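Local coordinates for protein DraIII (Deinococcus radiophilus, PDB 4L0K) that cleaves DNA as a type II restriction endonuclease, probably through a His-Me finger (ββα-metal) nuclease fold, at residues F90-M94 and Q95-E99; K108-Y112 and D113-D117; R120-T123 and W124-Y127; E218-L221 and T222-M226. One frame throughout, in Å; residues are numbered along the deposited sequence.

The four contacts follow one another along the chain. Contact 1 lies in the loop between helices 83-89 and 99-107. Contact 2 spans the loop after helix 99-107 and the start of helix 112-126, and contact 3 continues that same helix to its C-terminal part. The centres of contacts 2 and 3 are about 16 Å apart, and both lie about 9 Å from the centre of the chain. Contact 1 is more peripheral, about 21 Å from contact 2 between centres. Contact 4 sits near the end of helix 210-226, about 36 Å from contact 3 between centres, and meets the second subunit. The set therefore runs from a surface loop through an inner helix to the dimer contact.

Contact 1 (F90-M94 and Q95-E99); sequences FNLDM and QSLPE
Ser96 gives two hydrogen bonds to the backbone carbonyl of Asp93. The hydroxyl OG of Ser96 reaches Asp93 O at 2.7 Å and lies in the carbonyl plane. The amide N of Ser96 reaches Asp93 O at 2.9 Å, but from well above that plane. This amide bond closes a type I beta turn over residues 93-96. The hydroxyl is placed by a chi1 of 83°, which sets OG between the backbone N and the carbonyl carbon of Ser96.

The carboxylate of Asp93 leans over the same turn. Its OD1 receives a weak bond from Gln95 N at 3.2 Å. Its OD2 packs against the CB of Ser96 at 3.3 Å. CG of Asp93 is anti to its own N (chi1 173°), and this brings the carboxylate to the turn.

Next to the polar turn, Leu97 CD1 meets two apolar groups. Leu92 CD1 and Met94 SD each lie 4.1 Å from it. The Leu92 and Leu97 side chains cross at about a right angle.

The turn links two helices. Met94 packs on Leu86 of helix 83-89 and on Ile105 of helix 99-107. Leu97 also touches Ile105, and Pro98 is the N-cap of helix 99-107.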
loop_
_atom_site.group_PDB
_atom_site.type_symbol
_atom_site.label_atom_id
_atom_site.label_comp_id
_atom_site.label_asym_id
_atom_site.label_seq_id
_atom_site.Cartn_x
_atom_site.Cartn_y
_atom_site.Cartn_z
ATOM N N PHE A 90 25.211 -20.006 -5.152
ATOM C CA PHE A 90 24.395 -19.635 -3.996
ATOM C C PHE A 90 23.303 -20.667 -3.767
ATOM O O PHE A 90 22.586 -20.611 -2.768
ATOM C CB PHE A 90 23.747 -18.251 -4.191
ATOM C CG PHE A 90 24.712 -17.107 -4.085
ATOM C CD1 PHE A 90 25.040 -16.570 -2.853
ATOM C CD2 PHE A 90 25.300 -16.572 -5.216
ATOM C CE1 PHE A 90 25.946 -15.524 -2.746
ATOM C CE2 PHE A 90 26.204 -15.522 -5.120
ATOM C CZ PHE A 90 26.526 -14.998 -3.883
ATOM N N ASN A 91 23.191 -21.607 -4.701
ATOM C CA ASN A 91 22.129 -22.608 -4.690
ATOM C C ASN A 91 20.749 -21.990 -4.572
ATOM O O ASN A 91 20.062 -22.154 -3.568
ATOM C CB ASN A 91 22.363 -23.655 -3.601
ATOM C CG ASN A 91 23.448 -24.640 -3.978
ATOM O OD1 ASN A 91 23.460 -25.170 -5.092
ATOM N ND2 ASN A 91 24.378 -24.878 -3.061
ATOM N N LEU A 92 20.371 -21.268 -5.616
ATOM C CA LEU A 92 19.069 -20.640 -5.724
ATOM C C LEU A 92 18.536 -21.020 -7.094
ATOM O O LEU A 92 19.059 -20.570 -8.119
ATOM C CB LEU A 92 19.232 -19.118 -5.649
ATOM C CG LEU A 92 18.196 -18.227 -4.953
ATOM C CD1 LEU A 92 16.799 -18.823 -5.057
ATOM C CD2 LEU A 92 18.607 -17.972 -3.508
ATOM N N ASP A 93 17.524 -21.873 -7.132
ATOM C CA ASP A 93 16.934 -22.239 -8.413
ATOM C C ASP A 93 15.769 -21.306 -8.732
ATOM O O ASP A 93 14.627 -21.556 -8.334
ATOM C CB ASP A 93 16.504 -23.711 -8.433
ATOM C CG ASP A 93 15.737 -24.084 -9.697
ATOM O OD1 ASP A 93 15.896 -23.401 -10.736
ATOM O OD2 ASP A 93 14.969 -25.067 -9.646
ATOM N N MET A 94 16.074 -20.231 -9.453
ATOM C CA MET A 94 15.092 -19.204 -9.760
ATOM C C MET A 94 13.942 -19.771 -10.573
ATOM O O MET A 94 12.811 -19.296 -10.472
ATOM C CB MET A 94 15.749 -18.040 -10.508
ATOM C CG MET A 94 16.745 -17.252 -9.678
ATOM S SD MET A 94 15.994 -16.243 -8.386
ATOM C CE MET A 94 14.973 -15.150 -9.370
ATOM N N GLN A 95 14.236 -20.789 -11.374
ATOM C CA GLN A 95 13.211 -21.442 -12.183
ATOM C C GLN A 95 12.205 -22.215 -11.340
ATOM O O GLN A 95 11.098 -22.492 -11.802
ATOM C CB GLN A 95 13.840 -22.353 -13.236
ATOM C CG GLN A 95 14.340 -21.601 -14.439
ATOM C CD GLN A 95 15.196 -22.454 -15.339
ATOM O OE1 GLN A 95 14.712 -23.401 -15.960
ATOM N NE2 GLN A 95 16.483 -22.127 -15.415
ATOM N N SER A 96 12.578 -22.552 -10.107
ATOM C CA SER A 96 11.636 -23.189 -9.192
ATOM C C SER A 96 10.583 -22.182 -8.716
ATOM O O SER A 96 9.381 -22.453 -8.784
ATOM C CB SER A 96 12.361 -23.835 -8.002
ATOM O OG SER A 96 12.654 -22.900 -6.979
ATOM N N LEU A 97 11.044 -21.020 -8.255
ATOM C CA LEU A 97 10.162 -19.969 -7.749
ATOM C C LEU A 97 9.150 -19.561 -8.809
ATOM O O LEU A 97 9.436 -19.651 -9.998
ATOM C CB LEU A 97 10.982 -18.748 -7.321
ATOM C CG LEU A 97 12.231 -19.036 -6.474
ATOM C CD1 LEU A 97 12.957 -17.752 -6.100
ATOM C CD2 LEU A 97 11.896 -19.844 -5.220
ATOM N N PRO A 98 7.951 -19.133 -8.383
ATOM C CA PRO A 98 6.958 -18.644 -9.349
ATOM C C PRO A 98 7.381 -17.328 -10.007
ATOM O O PRO A 98 8.183 -16.578 -9.438
ATOM C CB PRO A 98 5.695 -18.448 -8.499
ATOM C CG PRO A 98 6.175 -18.362 -7.094
ATOM C CD PRO A 98 7.405 -19.209 -7.015
ATOM N N GLU A 99 6.839 -17.067 -11.194
ATOM C CA GLU A 99 7.230 -15.929 -12.020
ATOM C C GLU A 99 7.270 -14.614 -11.250
ATOM O O GLU A 99 8.198 -13.814 -11.409
ATOM C CB GLU A 99 6.279 -15.811 -13.207
ATOM C CG GLU A 99 6.413 -14.530 -14.007
ATOM C CD GLU A 99 6.645 -14.794 -15.485
ATOM O OE1 GLU A 99 7.435 -15.714 -15.802
ATOM O OE2 GLU A 99 6.034 -14.093 -16.325
#

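Contact 2 (K108-Y112 and D113-D117); sequences KAADY and DSCID
Asp111 and Ser114 grip each other through two hydrogen bonds. Ser114 OG donates to Asp111 OD1 at 2.7 Å. Ser114 N donates to Asp111 OD2 at 3.1 Å. Each oxygen takes one donor of Ser114, and both donors lie above the carboxylate plane. The Asp111 chi1 of 64° sets CG between the backbone N and the carbonyl carbon, and this swings the carboxylate over the first turn of the helix.

Tyr112 CG is anti to the backbone N (chi1 176°), and this puts the ring beside Ile116, one turn on. Ile116 sits over one ring face, with CG1 3.8 Å from the ring centroid, a CH-pi contact. CD1 of Ile116 lies further out, 3.6 Å from Tyr112 CZ. The carboxylate of Asp113 comes at the ring edge, in plane, with OD2 3.6 Å from Tyr112 CD2. Both polar ends have partners elsewhere: Tyr112 OH bonds to Glu34 and to the backbone N of Lys21, and Asp113 OD2 forms a salt bridge with Lys21 NZ.

Behind the cap, Ala110 CB packs on Cys115 SG at 3.9 Å. The backbone bonds Cys115 N to Asp111 O and Ile116 N to Tyr112 O start the helical pattern. The negative Asp111 lies where it probably interacts well with the helix dipole. This is an Asp N-cap with an added serine hydroxyl bond, opening helix 112-126.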
loop_
_atom_site.group_PDB
_atom_site.type_symbol
_atom_site.label_atom_id
_atom_site.label_comp_id
_atom_site.label_asym_id
_atom_site.label_seq_id
_atom_site.Cartn_x
_atom_site.Cartn_y
_atom_site.Cartn_z
ATOM N N LYS A 108 14.081 -5.498 -7.210
ATOM C CA LYS A 108 14.926 -4.938 -6.146
ATOM C C LYS A 108 16.456 -4.946 -6.376
ATOM O O LYS A 108 17.224 -4.596 -5.466
ATOM C CB LYS A 108 14.600 -5.605 -4.800
ATOM C CG LYS A 108 13.226 -5.238 -4.226
ATOM C CD LYS A 108 13.089 -3.729 -4.033
ATOM C CE LYS A 108 11.999 -3.384 -3.023
ATOM N NZ LYS A 108 12.491 -3.456 -1.613
ATOM N N ALA A 109 16.907 -5.314 -7.574
ATOM C CA ALA A 109 18.356 -5.469 -7.823
ATOM C C ALA A 109 19.132 -4.153 -7.849
ATOM O O ALA A 109 18.635 -3.143 -8.323
ATOM C CB ALA A 109 18.609 -6.249 -9.115
ATOM N N ALA A 110 20.358 -4.189 -7.346
ATOM C CA ALA A 110 21.260 -3.040 -7.376
ATOM C C ALA A 110 22.673 -3.568 -7.196
ATOM O O ALA A 110 22.871 -4.552 -6.490
ATOM C CB ALA A 110 20.925 -2.066 -6.259
ATOM N N ASP A 111 23.653 -2.922 -7.822
ATOM C CA ASP A 111 25.050 -3.338 -7.665
ATOM C C ASP A 111 25.549 -3.037 -6.246
ATOM O O ASP A 111 24.900 -2.305 -5.498
ATOM C CB ASP A 111 25.958 -2.701 -8.733
ATOM C CG ASP A 111 26.020 -1.194 -8.619
ATOM O OD1 ASP A 111 25.143 -0.514 -9.204
ATOM O OD2 ASP A 111 26.939 -0.684 -7.941
ATOM N N TYR A 112 26.697 -3.608 -5.890
ATOM C CA TYR A 112 27.238 -3.532 -4.536
ATOM C C TYR A 112 27.579 -2.095 -4.129
ATOM O O TYR A 112 27.205 -1.623 -3.031
ATOM C CB TYR A 112 28.474 -4.446 -4.387
ATOM C CG TYR A 112 29.127 -4.322 -3.030
ATOM C CD1 TYR A 112 28.737 -5.132 -1.967
ATOM C CD2 TYR A 112 30.116 -3.374 -2.803
ATOM C CE1 TYR A 112 29.319 -4.992 -0.708
ATOM C CE2 TYR A 112 30.701 -3.230 -1.559
ATOM C CZ TYR A 112 30.303 -4.038 -0.520
ATOM O OH TYR A 112 30.902 -3.873 0.708
ATOM N N ASP A 113 28.302 -1.409 -5.015
ATOM C CA ASP A 113 28.738 -0.039 -4.754
ATOM C C ASP A 113 27.548 0.889 -4.489
ATOM O O ASP A 113 27.618 1.742 -3.617
ATOM C CB ASP A 113 29.565 0.510 -5.917
ATOM C CG ASP A 113 30.917 -0.203 -6.091
ATOM O OD1 ASP A 113 31.552 0.043 -7.136
ATOM O OD2 ASP A 113 31.344 -0.999 -5.211
ATOM N N SER A 114 26.468 0.712 -5.250
ATOM C CA SER A 114 25.254 1.521 -5.098
ATOM C C SER A 114 24.629 1.318 -3.724
ATOM O O SER A 114 24.252 2.292 -3.061
ATOM C CB SER A 114 24.223 1.165 -6.169
ATOM O OG SER A 114 24.710 1.467 -7.461
ATOM N N CYS A 115 24.521 0.052 -3.309
ATOM C CA CYS A 115 24.008 -0.280 -1.986
ATOM C C CYS A 115 24.814 0.408 -0.893
ATOM O O CYS A 115 24.240 0.998 0.035
ATOM C CB CYS A 115 23.969 -1.792 -1.775
ATOM S SG CYS A 115 22.824 -2.610 -2.914
ATOM N N ILE A 116 26.138 0.376 -1.023
ATOM C CA ILE A 116 26.978 1.075 -0.044
ATOM C C ILE A 116 26.759 2.602 -0.085
ATOM O O ILE A 116 26.645 3.246 0.965
ATOM C CB ILE A 116 28.497 0.715 -0.178
ATOM C CG1 ILE A 116 28.708 -0.802 -0.245
ATOM C CG2 ILE A 116 29.308 1.334 0.956
ATOM C CD1 ILE A 116 28.080 -1.567 0.879
ATOM N N ASP A 117 26.691 3.168 -1.288
ATOM C CA ASP A 117 26.351 4.589 -1.484
ATOM C C ASP A 117 25.068 5.008 -0.744
ATOM O O ASP A 117 25.070 5.988 0.011
ATOM C CB ASP A 117 26.187 4.917 -2.973
ATOM C CG ASP A 117 27.501 4.945 -3.715
ATOM O OD1 ASP A 117 28.554 5.043 -3.046
ATOM O OD2 ASP A 117 27.486 4.877 -4.966
#

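Contact 3 (R120-T123 and W124-Y127); sequences RKLT and WLAY
Residues 120-126 keep helical backbone angles, and each carbonyl of 120-123 accepts the amide four residues on. Leu125 N to Lys121 O is 2.9 Å. Trp124 N meets Arg120 O at 3.0 Å. Ala126 N to Leu122 O is the most bent of the four, with an N-H...O angle of 142°. Tyr127 N reaches Thr123 O at 3.1 Å.

Lys121 lays its aliphatic chain between two later side chains. Bends at chi2 and chi4 bring CE 3.9 Å from Trp124 CE3 and 3.8 Å from Leu125 CD2. Its ammonium goes on to the carbonyls of Ala191 and Val194.

This is i to i+3 and i to i+4 packing along the C-terminal part of helix 112-126; most of these residues are buried. Helix 137-147 meets Arg120 and Thr123, and strand 194-198 meets Leu122 and Leu125.

Leu122 CD1 touches Leu125 CD2 at 3.9 Å, and the two chains cross at a slant. Thr123 and Tyr127 lie side by side and point the same way. The methyl CG2 of Thr123 is anti to the backbone N (chi1 -49° for OG1) and rests 3.8 Å from Tyr127 CE2. Thr123 OG1 bonds to Ala119 O, and Trp124 NE1 to Gly148 O.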
loop_
_atom_site.group_PDB
_atom_site.type_symbol
_atom_site.label_atom_id
_atom_site.label_comp_id
_atom_site.label_asym_id
_atom_site.label_seq_id
_atom_site.Cartn_x
_atom_site.Cartn_y
_atom_site.Cartn_z
ATOM N N ARG A 120 25.507 5.184 2.850
ATOM C CA ARG A 120 26.207 6.411 3.248
ATOM C C ARG A 120 25.248 7.615 3.290
ATOM O O ARG A 120 25.277 8.430 4.220
ATOM C CB ARG A 120 27.383 6.697 2.313
ATOM C CG ARG A 120 28.757 6.333 2.868
ATOM C CD ARG A 120 29.861 6.765 1.896
ATOM N NE ARG A 120 29.708 6.114 0.599
ATOM C CZ ARG A 120 30.474 5.116 0.169
ATOM N NH1 ARG A 120 31.465 4.656 0.928
ATOM N NH2 ARG A 120 30.253 4.579 -1.022
ATOM N N LYS A 121 24.385 7.694 2.284
ATOM C CA LYS A 121 23.450 8.802 2.153
ATOM C C LYS A 121 22.510 8.835 3.334
ATOM O O LYS A 121 22.293 9.871 3.940
ATOM C CB LYS A 121 22.637 8.655 0.871
ATOM C CG LYS A 121 21.551 9.704 0.726
ATOM C CD LYS A 121 22.125 11.118 0.621
ATOM C CE LYS A 121 21.010 12.137 0.466
ATOM N NZ LYS A 121 20.165 11.861 -0.736
ATOM N N LEU A 122 21.963 7.669 3.645
ATOM C CA LEU A 122 21.001 7.510 4.715
ATOM C C LEU A 122 21.613 7.820 6.081
ATOM O O LEU A 122 20.933 8.376 6.953
ATOM C CB LEU A 122 20.453 6.082 4.676
ATOM C CG LEU A 122 19.067 5.852 4.083
ATOM C CD1 LEU A 122 18.579 7.015 3.229
ATOM C CD2 LEU A 122 19.029 4.558 3.307
ATOM N N THR A 123 22.885 7.461 6.277
ATOM C CA THR A 123 23.578 7.857 7.512
ATOM C C THR A 123 23.732 9.383 7.604
ATOM O O THR A 123 23.577 10.010 8.684
ATOM C CB THR A 123 24.983 7.214 7.611
ATOM O OG1 THR A 123 24.885 5.810 7.349
ATOM C CG2 THR A 123 25.571 7.438 8.997
ATOM N N TRP A 124 24.059 9.976 6.465
ATOM C CA TRP A 124 24.209 11.423 6.386
ATOM C C TRP A 124 22.880 12.129 6.728
ATOM O O TRP A 124 22.861 13.110 7.483
ATOM C CB TRP A 124 24.720 11.810 4.995
ATOM C CG TRP A 124 24.901 13.291 4.751
ATOM C CD1 TRP A 124 25.962 14.068 5.141
ATOM C CD2 TRP A 124 24.017 14.157 4.019
ATOM N NE1 TRP A 124 25.784 15.358 4.712
ATOM C CE2 TRP A 124 24.604 15.445 4.023
ATOM C CE3 TRP A 124 22.784 13.970 3.375
ATOM C CZ2 TRP A 124 23.989 16.554 3.412
ATOM C CZ3 TRP A 124 22.176 15.069 2.752
ATOM C CH2 TRP A 124 22.786 16.347 2.777
ATOM N N LEU A 125 21.774 11.612 6.191
ATOM C CA LEU A 125 20.450 12.172 6.471
ATOM C C LEU A 125 20.169 12.013 7.947
ATOM O O LEU A 125 19.619 12.919 8.584
ATOM C CB LEU A 125 19.352 11.420 5.706
ATOM C CG LEU A 125 18.733 11.964 4.424
ATOM C CD1 LEU A 125 19.374 13.278 3.982
ATOM C CD2 LEU A 125 18.765 10.889 3.326
ATOM N N ALA A 126 20.533 10.845 8.484
ATOM C CA ALA A 126 20.163 10.500 9.863
ATOM C C ALA A 126 20.803 11.455 10.876
ATOM O O ALA A 126 20.162 11.870 11.845
ATOM C CB ALA A 126 20.497 9.043 10.186
ATOM N N TYR A 127 22.058 11.822 10.639
ATOM C CA TYR A 127 22.711 12.768 11.549
ATOM C C TYR A 127 22.127 14.197 11.492
ATOM O O TYR A 127 22.497 15.057 12.284
ATOM C CB TYR A 127 24.242 12.760 11.347
ATOM C CG TYR A 127 24.899 11.623 12.088
ATOM C CD1 TYR A 127 24.907 11.603 13.476
ATOM C CD2 TYR A 127 25.499 10.563 11.409
ATOM C CE1 TYR A 127 25.493 10.562 14.178
ATOM C CE2 TYR A 127 26.101 9.508 12.113
ATOM C CZ TYR A 127 26.085 9.516 13.499
ATOM O OH TYR A 127 26.649 8.487 14.238
#

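Contact 4 (E218-L221 and T222-M226); sequences EEVL and TRVKM
Thr222 OG1 stands anti to its carbonyl carbon (chi1 -69°), and this points it back along the helix at Glu218 O. The hydroxyl donates to that carbonyl at 2.8 Å. Thr222 N also donates to Glu218 O, at 3.0 Å. The two donors reach the oxygen from opposite faces of its plane, so one carbonyl is held by two bonds from a single residue.

Arg223 is bent at chi3 (-125°), which folds its guanidinium back over the preceding turn. Glu219 O lies over one face of the guanidinium of Arg223, 3.6 Å above the plane and over its centre. NH2 of Arg223 also touches Glu219 CB at 3.6 Å. The carboxylate of Glu219 does not make a salt bridge with it, since OE1 and NH2 are 4.3 Å apart. A water joins them instead: it donates to Glu219 OE1 at 2.6 Å and accepts from Arg223 NH2 at 3.0 Å, in the guanidinium plane. The other nitrogen, NH1, bonds to Cys160 O of the second subunit.

The extended chain of Lys225 starts out over Leu221 O, to which its amide N bonds. Between subunits, Glu218 OE1 forms a salt bridge with Lys225 NZ of the second subunit.

Val220, Leu221 and Val224 also pack on the partner, against its Ile159, Glu218 and Tyr214. The contact is thus a stretch of helix 210-226 at the subunit interface, with a water-bridged i to i+4 Glu219-Arg223 pair. The Thr222 hydroxyl donates to the carbonyl four residues back, as threonines within helices often do.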
loop_
_atom_site.group_PDB
_atom_site.type_symbol
_atom_site.label_atom_id
_atom_site.label_comp_id
_atom_site.label_asym_id
_atom_site.label_seq_id
_atom_site.Cartn_x
_atom_site.Cartn_y
_atom_site.Cartn_z
ATOM N N GLU A 218 -2.077 17.844 -7.789
ATOM C CA GLU A 218 -2.527 19.103 -8.380
ATOM C C GLU A 218 -3.770 18.951 -9.256
ATOM O O GLU A 218 -4.720 19.745 -9.144
ATOM C CB GLU A 218 -1.399 19.756 -9.175
ATOM C CG GLU A 218 -1.510 21.261 -9.206
ATOM C CD GLU A 218 -0.156 21.941 -9.262
ATOM O OE1 GLU A 218 0.127 22.751 -8.352
ATOM O OE2 GLU A 218 0.618 21.670 -10.210
ATOM N N GLU A 219 -3.778 17.945 -10.106
ATOM C CA GLU A 219 -4.905 17.634 -10.963
ATOM C C GLU A 219 -6.129 17.188 -10.209
ATOM O O GLU A 219 -7.199 17.540 -10.550
ATOM C CB GLU A 219 -4.539 16.556 -11.941
ATOM C CG GLU A 219 -3.493 16.951 -12.922
ATOM C CD GLU A 219 -2.793 15.770 -13.527
ATOM O OE1 GLU A 219 -2.923 14.681 -13.026
ATOM O OE2 GLU A 219 -2.104 15.928 -14.513
ATOM N N VAL A 220 -5.937 16.418 -9.174
ATOM C CA VAL A 220 -7.005 15.966 -8.361
ATOM C C VAL A 220 -7.677 17.137 -7.679
ATOM O O VAL A 220 -8.863 17.183 -7.604
ATOM C CB VAL A 220 -6.493 14.988 -7.331
ATOM C CG1 VAL A 220 -7.529 14.650 -6.301
ATOM C CG2 VAL A 220 -5.981 13.746 -8.004
ATOM N N LEU A 221 -6.898 18.057 -7.153
ATOM C CA LEU A 221 -7.454 19.147 -6.401
ATOM C C LEU A 221 -8.139 20.117 -7.309
ATOM O O LEU A 221 -9.117 20.701 -6.953
ATOM C CB LEU A 221 -6.412 19.842 -5.582
ATOM C CG LEU A 221 -5.911 19.047 -4.415
ATOM C CD1 LEU A 221 -4.616 19.638 -3.950
ATOM C CD2 LEU A 221 -6.889 18.952 -3.279
ATOM N N THR A 222 -7.612 20.275 -8.490
ATOM C CA THR A 222 -8.222 21.101 -9.468
ATOM C C THR A 222 -9.617 20.586 -9.716
ATOM O O THR A 222 -10.562 21.318 -9.768
ATOM C CB THR A 222 -7.404 21.071 -10.740
ATOM O OG1 THR A 222 -6.182 21.739 -10.508
ATOM C CG2 THR A 222 -8.082 21.781 -11.802
ATOM N N ARG A 223 -9.714 19.298 -9.879
ATOM C CA ARG A 223 -10.930 18.680 -10.207
ATOM C C ARG A 223 -11.895 18.799 -9.088
ATOM O O ARG A 223 -13.030 19.111 -9.328
ATOM C CB ARG A 223 -10.699 17.240 -10.534
ATOM C CG ARG A 223 -10.630 16.987 -11.995
ATOM C CD ARG A 223 -10.354 15.543 -12.248
ATOM N NE ARG A 223 -9.196 15.425 -13.085
ATOM C CZ ARG A 223 -8.119 14.765 -12.762
ATOM N NH1 ARG A 223 -8.037 14.167 -11.621
ATOM N NH2 ARG A 223 -7.135 14.737 -13.594
ATOM N N VAL A 224 -11.454 18.551 -7.871
ATOM C CA VAL A 224 -12.379 18.598 -6.767
ATOM C C VAL A 224 -12.879 20.000 -6.439
ATOM O O VAL A 224 -13.915 20.142 -5.862
ATOM C CB VAL A 224 -11.956 17.765 -5.543
ATOM C CG1 VAL A 224 -10.916 16.744 -5.900
ATOM C CG2 VAL A 224 -11.487 18.593 -4.395
ATOM N N LYS A 225 -12.125 21.017 -6.799
ATOM C CA LYS A 225 -12.530 22.362 -6.523
ATOM C C LYS A 225 -13.567 22.828 -7.515
ATOM O O LYS A 225 -14.243 23.781 -7.267
ATOM C CB LYS A 225 -11.333 23.291 -6.483
ATOM C CG LYS A 225 -10.471 23.094 -5.256
ATOM C CD LYS A 225 -9.113 23.745 -5.404
ATOM C CE LYS A 225 -8.473 24.015 -4.059
ATOM N NZ LYS A 225 -6.996 24.030 -4.152
ATOM N N MET A 226 -13.697 22.133 -8.632
ATOM C CA MET A 226 -14.687 22.457 -9.639
ATOM C C MET A 226 -16.048 22.228 -9.058
ATOM O O MET A 226 -16.740 23.164 -8.728
ATOM C CB MET A 226 -14.538 21.582 -10.871
ATOM C CG MET A 226 -13.159 21.607 -11.482
ATOM S SD MET A 226 -13.010 22.626 -12.946
ATOM C CE MET A 226 -11.952 21.628 -13.959
HETATM O O HOH W 1 -4.892 12.976 -12.723
#